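Local coordinates for flagellar hook associated protein type 3 FlgL (Legionella pneumophila subsp. pneumophila, PDB 5YTI) that probably serves as a structural component of the bacterial flagellum, as a hook-associated protein of the flagellin family, at residues N57-E60 against L61-N65. Residues are numbered along the deposited sequence; the frame is centred on the assembly and turned at random.
Sequences NNIE and LFQNN
The carbonyl oxygen of N58 is gripped by two backbone amides of the next turn: F62 N donates a firm bond of 2.9 Å, while L61 N adds a weak one of 3.0 Å, bent to 122° at the hydrogen. The ring of F62 carries one face over this same oxygen, which sits 3.4 Å above the ring plane, over the outer part of the ring. That placement follows from CG lying beside the backbone N of F62 (chi1 -69°), which swings the ring back along the helix toward N58, whose CB comes within 4.4 Å of F62 CZ. One residue on, the amide of Q63 meets I59 O almost straight, at 175°, and N64 N then reaches E60 O at 2.9 Å. The bonds donated by F62, Q63 and N64, each i to i+4, illustrate the alpha-helical repeat within helix 49-96, part of the long N-terminal helical region of the flagellin family. The same spacing lets the side chains of I59 and Q63 run alongside each other in the same direction, with CG2 of I59 3.8 Å from CG of Q63. A bend in the Q63 side chain accompanies the hydrogen bond of its OE1 to R66 NH2. I59, buried, packs on Y362 and L363 of helix 316-374, and N359 of that helix touches both F62 and Q63. F62 also meets A166 of strand 164-168, whose carbonyl oxygen accepts a hydrogen bond from N65 ND2.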
loop_
_atom_site.group_PDB
_atom_site.type_symbol
_atom_site.label_atom_id
_atom_site.label_comp_id
_atom_site.label_asym_id
_atom_site.label_seq_id
_atom_site.Cartn_x
_atom_site.Cartn_y
_atom_site.Cartn_z
ATOM N N ASN A 57 16.829 12.356 -38.394
ATOM C CA ASN A 57 17.779 11.933 -37.357
ATOM C C ASN A 57 17.049 11.752 -36.015
ATOM O O ASN A 57 17.334 10.811 -35.252
ATOM C CB ASN A 57 18.940 12.921 -37.195
ATOM C CG ASN A 57 19.944 12.839 -38.326
ATOM O OD1 ASN A 57 20.283 11.747 -38.770
ATOM N ND2 ASN A 57 20.436 13.997 -38.790
ATOM N N ASN A 58 16.103 12.644 -35.727
ATOM C CA ASN A 58 15.248 12.491 -34.533
ATOM C C ASN A 58 14.435 11.168 -34.589
ATOM O O ASN A 58 14.414 10.408 -33.611
ATOM C CB ASN A 58 14.326 13.724 -34.331
ATOM C CG ASN A 58 15.067 14.917 -33.752
ATOM O OD1 ASN A 58 15.898 14.754 -32.868
ATOM N ND2 ASN A 58 14.782 16.112 -34.248
ATOM N N ILE A 59 13.809 10.895 -35.740
ATOM C CA ILE A 59 12.989 9.698 -35.938
ATOM C C ILE A 59 13.749 8.390 -35.718
ATOM O O ILE A 59 13.200 7.438 -35.174
ATOM C CB ILE A 59 12.371 9.655 -37.342
ATOM C CG1 ILE A 59 11.328 10.751 -37.489
ATOM C CG2 ILE A 59 11.727 8.298 -37.595
ATOM C CD1 ILE A 59 10.657 10.776 -38.850
ATOM N N GLU A 60 15.004 8.324 -36.145
ATOM C CA GLU A 60 15.792 7.104 -35.961
ATOM C C GLU A 60 15.993 6.826 -34.480
ATOM O O GLU A 60 16.022 5.663 -34.057
ATOM C CB GLU A 60 17.141 7.224 -36.679
ATOM C CG GLU A 60 17.005 7.222 -38.194
ATOM C CD GLU A 60 18.159 7.896 -38.896
ATOM O OE1 GLU A 60 19.058 8.428 -38.210
ATOM O OE2 GLU A 60 18.156 7.904 -40.144
ATOM N N LEU A 61 16.128 7.906 -33.711
ATOM C CA LEU A 61 16.331 7.837 -32.274
ATOM C C LEU A 61 15.033 7.428 -31.553
ATOM O O LEU A 61 15.050 6.623 -30.590
ATOM C CB LEU A 61 16.817 9.202 -31.761
ATOM C CG LEU A 61 16.975 9.319 -30.243
ATOM C CD1 LEU A 61 18.107 8.419 -29.762
ATOM C CD2 LEU A 61 17.179 10.764 -29.807
ATOM N N PHE A 62 13.923 8.008 -32.015
ATOM C CA PHE A 62 12.593 7.697 -31.500
ATOM C C PHE A 62 12.252 6.206 -31.752
ATOM O O PHE A 62 11.802 5.515 -30.834
ATOM C CB PHE A 62 11.506 8.628 -32.116
ATOM C CG PHE A 62 11.574 10.102 -31.684
ATOM C CD1 PHE A 62 12.395 10.542 -30.630
ATOM C CD2 PHE A 62 10.759 11.051 -32.322
ATOM C CE1 PHE A 62 12.427 11.888 -30.261
ATOM C CE2 PHE A 62 10.795 12.387 -31.953
ATOM C CZ PHE A 62 11.631 12.807 -30.924
ATOM N N GLN A 63 12.484 5.716 -32.979
ATOM C CA GLN A 63 12.346 4.271 -33.308
ATOM C C GLN A 63 13.328 3.355 -32.527
ATOM O O GLN A 63 12.940 2.277 -32.079
ATOM C CB GLN A 63 12.499 4.010 -34.827
ATOM C CG GLN A 63 11.725 4.955 -35.742
ATOM C CD GLN A 63 11.075 4.260 -36.917
ATOM O OE1 GLN A 63 10.077 3.541 -36.744
ATOM N NE2 GLN A 63 11.611 4.485 -38.122
ATOM N N ASN A 64 14.586 3.781 -32.386
ATOM C CA ASN A 64 15.586 3.059 -31.587
ATOM C C ASN A 64 15.122 3.016 -30.118
ATOM O O ASN A 64 15.021 1.946 -29.520
ATOM C CB ASN A 64 16.976 3.724 -31.729
ATOM C CG ASN A 64 18.152 2.760 -31.472
ATOM O OD1 ASN A 64 18.440 1.861 -32.290
ATOM N ND2 ASN A 64 18.871 2.981 -30.357
ATOM N N ASN A 65 14.796 4.171 -29.550
ATOM C CA ASN A 65 14.278 4.214 -28.186
ATOM C C ASN A 65 13.046 3.294 -27.946
ATOM O O ASN A 65 12.941 2.671 -26.868
ATOM C CB ASN A 65 13.959 5.661 -27.783
ATOM C CG ASN A 65 15.190 6.442 -27.356
ATOM O OD1 ASN A 65 16.279 5.888 -27.204
ATOM N ND2 ASN A 65 15.013 7.745 -27.158
#